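Local coordinates for protein aminoglycoside phosphotransferase (Streptomyces rimosus, PDB 6FUC) that probably transfers phosphate from ATP to the 3''-hydroxyl of streptomycin, an aminoglycoside phosphotransferase reaction that confers antibiotic resistance, at residues F127-G132 with G214-Y219; H187-L192 with L222-A227. All blocks are in the same frame, centred on the assembly; numbering follows the deposited sequence. Where two conformers were deposited one is given.

Contact 1: F127-G132 with G214-Y219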
loop_
_atom_site.group_PDB
_atom_site.type_symbol
_atom_site.label_atom_id
_atom_site.label_comp_id
_atom_site.label_asym_id
_atom_site.label_seq_id
_atom_site.Cartn_x
_atom_site.Cartn_y
_atom_site.Cartn_z
ATOM N N PHE A 127 -2.179 -7.366 -13.395
ATOM C CA PHE A 127 -2.582 -7.535 -11.981
ATOM C C PHE A 127 -3.889 -6.801 -11.716
ATOM O O PHE A 127 -4.167 -5.736 -12.286
ATOM C CB PHE A 127 -1.502 -6.927 -11.092
ATOM C CG PHE A 127 -0.134 -7.456 -11.412
ATOM C CD1 PHE A 127 0.202 -8.725 -11.123
ATOM C CD2 PHE A 127 0.782 -6.657 -12.049
ATOM C CE1 PHE A 127 1.456 -9.240 -11.432
ATOM C CE2 PHE A 127 2.035 -7.145 -12.371
ATOM C CZ PHE A 127 2.378 -8.446 -12.086
ATOM N N THR A 128 -4.647 -7.378 -10.782
ATOM C CA THR A 128 -5.892 -6.788 -10.330
ATOM C C THR A 128 -5.959 -6.732 -8.808
ATOM O O THR A 128 -5.457 -7.613 -8.122
ATOM C CB THR A 128 -7.090 -7.544 -10.877
ATOM O OG1 THR A 128 -7.162 -8.853 -10.277
ATOM C CG2 THR A 128 -7.120 -7.576 -12.366
ATOM N N ARG A 129 -6.649 -5.717 -8.308
ATOM C CA ARG A 129 -7.091 -5.697 -6.887
ATOM C C ARG A 129 -8.507 -5.121 -6.884
ATOM O O ARG A 129 -8.854 -4.205 -6.163
ATOM C CB ARG A 129 -6.147 -4.922 -5.959
ATOM C CG ARG A 129 -5.914 -3.487 -6.295
ATOM C CD ARG A 129 -5.880 -2.626 -5.063
ATOM N NE ARG A 129 -7.230 -2.626 -4.447
ATOM C CZ ARG A 129 -7.531 -2.108 -3.261
ATOM N NH1 ARG A 129 -6.638 -1.589 -2.428
ATOM N NH2 ARG A 129 -8.814 -2.022 -2.938
ATOM N N GLU A 130 -9.351 -5.688 -7.753
ATOM C CA GLU A 130 -10.667 -5.191 -7.986
ATOM C C GLU A 130 -11.587 -5.548 -6.817
ATOM O O GLU A 130 -11.259 -6.386 -5.961
ATOM C CB GLU A 130 -11.214 -5.643 -9.350
ATOM C CG GLU A 130 -10.534 -4.955 -10.512
ATOM C CD GLU A 130 -10.621 -5.669 -11.801
ATOM O OE1 GLU A 130 -10.833 -6.948 -11.804
ATOM O OE2 GLU A 130 -10.447 -5.019 -12.860
ATOM N N LEU A 131 -12.755 -4.898 -6.811
ATOM C CA LEU A 131 -13.563 -4.951 -5.612
ATOM C C LEU A 131 -14.035 -6.359 -5.313
ATOM O O LEU A 131 -14.193 -6.722 -4.152
ATOM C CB LEU A 131 -14.733 -3.974 -5.794
ATOM C CG LEU A 131 -15.685 -3.902 -4.630
ATOM C CD1 LEU A 131 -14.996 -3.627 -3.320
ATOM C CD2 LEU A 131 -16.698 -2.841 -4.941
ATOM N N GLY A 132 -14.355 -7.155 -6.327
ATOM C CA GLY A 132 -14.816 -8.505 -6.008
ATOM C C GLY A 132 -13.796 -9.310 -5.256
ATOM O O GLY A 132 -14.122 -10.041 -4.296
ATOM N N GLY A 214 -2.556 -3.138 -8.782
ATOM C CA GLY A 214 -3.418 -3.715 -9.801
ATOM C C GLY A 214 -4.584 -2.849 -10.092
ATOM O O GLY A 214 -4.836 -1.837 -9.406
ATOM N N ARG A 215 -5.392 -3.260 -11.081
ATOM C CA ARG A 215 -6.603 -2.550 -11.420
ATOM C C ARG A 215 -7.504 -2.398 -10.205
ATOM O O ARG A 215 -7.767 -3.369 -9.484
ATOM C CB ARG A 215 -7.413 -3.351 -12.448
ATOM C CG ARG A 215 -6.847 -3.303 -13.845
ATOM C CD ARG A 215 -7.844 -3.756 -14.883
ATOM N NE ARG A 215 -8.186 -5.161 -14.860
ATOM C CZ ARG A 215 -7.499 -6.092 -15.521
ATOM N NH1 ARG A 215 -6.393 -5.740 -16.161
ATOM N NH2 ARG A 215 -7.889 -7.345 -15.532
ATOM N N ALA A 216 -8.102 -1.200 -10.067
ATOM C CA ALA A 216 -9.121 -0.923 -9.109
ATOM C C ALA A 216 -9.661 0.485 -9.370
ATOM O O ALA A 216 -9.129 1.239 -10.183
ATOM C CB ALA A 216 -8.617 -1.041 -7.667
ATOM N N ASP A 217 -10.720 0.852 -8.658
ATOM C CA ASP A 217 -11.197 2.214 -8.660
ATOM C C ASP A 217 -10.086 3.133 -8.090
ATOM O O ASP A 217 -9.475 2.762 -7.081
ATOM C CB ASP A 217 -12.462 2.257 -7.783
ATOM C CG ASP A 217 -13.175 3.565 -7.749
ATOM O OD1 ASP A 217 -12.575 4.628 -7.497
ATOM O OD2 ASP A 217 -14.377 3.555 -7.967
ATOM N N PRO A 218 -9.853 4.311 -8.688
ATOM C CA PRO A 218 -8.804 5.179 -8.097
ATOM C C PRO A 218 -8.997 5.508 -6.628
ATOM O O PRO A 218 -8.025 5.801 -5.943
ATOM C CB PRO A 218 -8.875 6.417 -8.961
ATOM C CG PRO A 218 -10.217 6.400 -9.624
ATOM C CD PRO A 218 -10.501 4.917 -9.848
ATOM N N TYR A 219 -10.250 5.550 -6.157
ATOM C CA TYR A 219 -10.460 5.795 -4.706
ATOM C C TYR A 219 -9.941 4.720 -3.783
ATOM O O TYR A 219 -9.775 4.979 -2.606
ATOM C CB TYR A 219 -11.954 6.127 -4.439
ATOM C CG TYR A 219 -12.278 7.528 -4.803
ATOM C CD1 TYR A 219 -11.855 8.561 -4.001
ATOM C CD2 TYR A 219 -12.897 7.867 -5.969
ATOM C CE1 TYR A 219 -12.079 9.871 -4.326
ATOM C CE2 TYR A 219 -13.164 9.216 -6.319
ATOM C CZ TYR A 219 -12.687 10.206 -5.517
ATOM O OH TYR A 219 -12.891 11.529 -5.827
HETATM O O HOH W 1 -10.443 -7.888 -14.304
#

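Contact 2: H187-L192 with L222-A227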
loop_
_atom_site.group_PDB
_atom_site.type_symbol
_atom_site.label_atom_id
_atom_site.label_comp_id
_atom_site.label_asym_id
_atom_site.label_seq_id
_atom_site.Cartn_x
_atom_site.Cartn_y
_atom_site.Cartn_z
ATOM N N HIS A 187 -1.769 1.672 -6.919
ATOM C CA HIS A 187 -0.689 1.188 -6.054
ATOM C C HIS A 187 -1.150 0.034 -5.173
ATOM O O HIS A 187 -0.421 -0.940 -4.991
ATOM C CB HIS A 187 -0.236 2.385 -5.190
ATOM C CG HIS A 187 0.750 2.001 -4.165
ATOM N ND1 HIS A 187 0.400 1.368 -3.007
ATOM C CD2 HIS A 187 2.096 2.145 -4.156
ATOM C CE1 HIS A 187 1.514 1.104 -2.344
ATOM N NE2 HIS A 187 2.558 1.600 -3.008
ATOM N N GLY A 188 -2.338 0.203 -4.616
ATOM C CA GLY A 188 -2.996 -0.849 -3.875
ATOM C C GLY A 188 -2.953 -0.707 -2.385
ATOM O O GLY A 188 -3.767 -1.356 -1.712
ATOM N N ASP A 189 -2.034 0.095 -1.864
ATOM C CA ASP A 189 -1.948 0.377 -0.425
ATOM C C ASP A 189 -1.314 1.765 -0.272
ATOM O O ASP A 189 -0.219 1.929 0.276
ATOM C CB ASP A 189 -1.162 -0.685 0.308
ATOM C CG ASP A 189 -1.062 -0.450 1.787
ATOM O OD1 ASP A 189 -1.947 0.228 2.332
ATOM O OD2 ASP A 189 -0.101 -0.959 2.408
ATOM N N LEU A 190 -2.033 2.768 -0.751
ATOM C CA LEU A 190 -1.442 4.136 -0.947
ATOM C C LEU A 190 -1.595 4.952 0.334
ATOM O O LEU A 190 -2.092 6.086 0.314
ATOM C CB LEU A 190 -1.980 4.805 -2.166
ATOM C CG LEU A 190 -1.156 6.038 -2.629
ATOM C CD1 LEU A 190 0.227 5.604 -3.140
ATOM C CD2 LEU A 190 -1.907 6.798 -3.698
ATOM N N CYS A 191 -1.124 4.400 1.455
ATOM C CA CYS A 191 -0.951 5.179 2.660
ATOM C C CYS A 191 0.358 5.934 2.574
ATOM O O CYS A 191 1.318 5.508 1.891
ATOM C CB CYS A 191 -0.970 4.267 3.847
ATOM S SG CYS A 191 0.094 2.900 3.830
ATOM N N LEU A 192 0.504 7.008 3.356
ATOM C CA LEU A 192 1.736 7.818 3.323
ATOM C C LEU A 192 3.054 7.073 3.502
ATOM O O LEU A 192 4.023 7.442 2.855
ATOM C CB LEU A 192 1.685 8.955 4.350
ATOM C CG LEU A 192 0.735 10.093 4.078
ATOM C CD1 LEU A 192 0.910 11.135 5.164
ATOM C CD2 LEU A 192 0.951 10.724 2.705
ATOM N N LEU A 222 -6.891 6.749 -3.371
ATOM C CA LEU A 222 -7.038 8.096 -2.853
ATOM C C LEU A 222 -7.618 8.112 -1.434
ATOM O O LEU A 222 -7.254 8.958 -0.632
ATOM C CB LEU A 222 -7.852 8.961 -3.753
ATOM C CG LEU A 222 -7.335 9.138 -5.194
ATOM C CD1 LEU A 222 -8.287 10.008 -5.996
ATOM C CD2 LEU A 222 -5.871 9.622 -5.148
ATOM N N ALA A 223 -8.501 7.153 -1.109
ATOM C CA ALA A 223 -9.067 7.142 0.237
ATOM C C ALA A 223 -7.976 7.024 1.290
ATOM O O ALA A 223 -8.026 7.652 2.355
ATOM C CB ALA A 223 -10.078 6.032 0.398
ATOM N N LEU A 224 -7.021 6.137 1.048
ATOM C CA LEU A 224 -5.943 5.884 2.038
ATOM C C LEU A 224 -4.962 7.027 2.094
ATOM O O LEU A 224 -4.497 7.400 3.162
ATOM C CB LEU A 224 -5.219 4.585 1.707
ATOM C CG LEU A 224 -6.039 3.307 1.623
ATOM C CD1 LEU A 224 -5.157 2.131 1.440
ATOM C CD2 LEU A 224 -7.161 3.167 2.561
ATOM N N LEU A 225 -4.658 7.602 0.948
ATOM C CA LEU A 225 -3.756 8.737 0.894
ATOM C C LEU A 225 -4.368 9.915 1.678
ATOM O O LEU A 225 -3.700 10.527 2.512
ATOM C CB LEU A 225 -3.487 9.102 -0.518
ATOM C CG LEU A 225 -2.642 10.365 -0.682
ATOM C CD1 LEU A 225 -1.297 10.372 -0.003
ATOM C CD2 LEU A 225 -2.473 10.629 -2.145
ATOM N N PHE A 226 -5.630 10.216 1.416
ATOM C CA PHE A 226 -6.243 11.343 2.075
ATOM C C PHE A 226 -6.372 11.099 3.564
ATOM O O PHE A 226 -6.116 12.051 4.354
ATOM C CB PHE A 226 -7.611 11.642 1.495
ATOM C CG PHE A 226 -7.616 12.137 0.089
ATOM C CD1 PHE A 226 -6.493 12.614 -0.501
ATOM C CD2 PHE A 226 -8.819 12.214 -0.624
ATOM C CE1 PHE A 226 -6.510 13.119 -1.783
ATOM C CE2 PHE A 226 -8.852 12.697 -1.895
ATOM C CZ PHE A 226 -7.697 13.176 -2.510
ATOM N N ALA A 227 -6.789 9.914 3.985
ATOM C CA ALA A 227 -6.980 9.681 5.437
ATOM C C ALA A 227 -5.656 9.749 6.157
ATOM O O ALA A 227 -5.572 10.311 7.235
ATOM C CB ALA A 227 -7.628 8.320 5.610
#

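Contact 1: F127-G132 with G214-Y219
Arg215 meets Glu130 and Thr128 with the outer half of its side chain, and Phe127 and Arg129 with its backbone. Arg215 NE donates to Glu130 OE2 at 3.0 Å in a salt bridge. The acceptor lies in the guanidinium plane, but the donor stands well above the carboxylate plane, and the two planes are 53° apart. A water joins the same pair, donating to Glu130 OE1 (2.7 Å) and accepting from Arg215 NH2. Thr128 CG2, anti to its carbonyl carbon, lies over one guanidinium face near the rim, 3.3 Å from Arg215 NH2. Arg215 NH1 is bound in turn by Pro122 O.

Beneath these groups Arg215 N donates to Phe127 O (3.0 Å) and Arg129 N to Arg215 O (2.9 Å), which makes a single parallel bridge. The backbones come close at Gly214, whose CA is 4.0 Å from Thr128 CA, with no side chain of Gly214 between them. Ala216 CB abuts Arg129 O at 3.5 Å. Gly214 and Ala216 bond through their other edge to Cys186 and Val184. Residues 127-130 thus flank the antiparallel ribbon 184-186/214-216, whose strand 184-186 runs into the loop that is the catalytic loop in kinase-like relatives.

Contact 2: H187-L192 with L222-A227
Leu190 and Leu192 pack on Leu225, bringing a loop with the HGDxxxxN signature of the aminoglycoside phosphotransferase catalytic loop against helix 219-233. The apolar contacts differ in geometry. Leu190 lies alongside Leu225, both pointing the same way, with Leu190 CD2 4.2 Å from Leu225 CD2. Leu192 crosses Leu225 at about a right angle, and its CD2 comes to 3.5 Å from Leu225 CD1. Leu225 CG is anti to its backbone N (chi1 175°), which carries the fork to these two leucines. Val114, Leu103 and Ile110 of helix 100-117 extend this buried layer.

Backbone meets side chain where Leu190 O rests 3.4 Å from Leu225 CB and 3.7 Å from Leu224 CB. No hydrogen bond joins the loop to 222-227, and the two meet there by van der Waals contact; flanking it, His187 N and Gly188 N donate to Asp221, and Leu192 N bonds Thr228 OG1. Leu224 CD1 also reaches back, 3.8 Å from Asp189 OD1.

Hydrogen bonds hold the loop from within and without. Leu190 centres an inverse gamma turn, closed by a weak bond from Cys191 N to Asp189 O. Outside, His187 NE2 pairs with Ile208 O; within, His187 ND1 accepts from Asp189 N at 3.0 Å, the donor only 7° out of the ring plane.

Contacts 1 and 2 have centres about 13 Å apart and meet through one side chain: Arg129 NH1 lies 3.0 Å from Gly188 O, a probable hydrogen bond that ties the flanking segment 127-132 to the signature loop 187-192. The backbone also connects the two contacts. Strand 184-186, the ribbon partner of 214-216, leads directly into that loop, and strand 214-216 is followed by helix 219-233, which supplies the other side of contact 2. The four segments alternate along the sequence. Loop 187-192, one side of contact 2, probably borders the phosphotransfer site, as in relatives; contact 1 reaches the loop through Arg129.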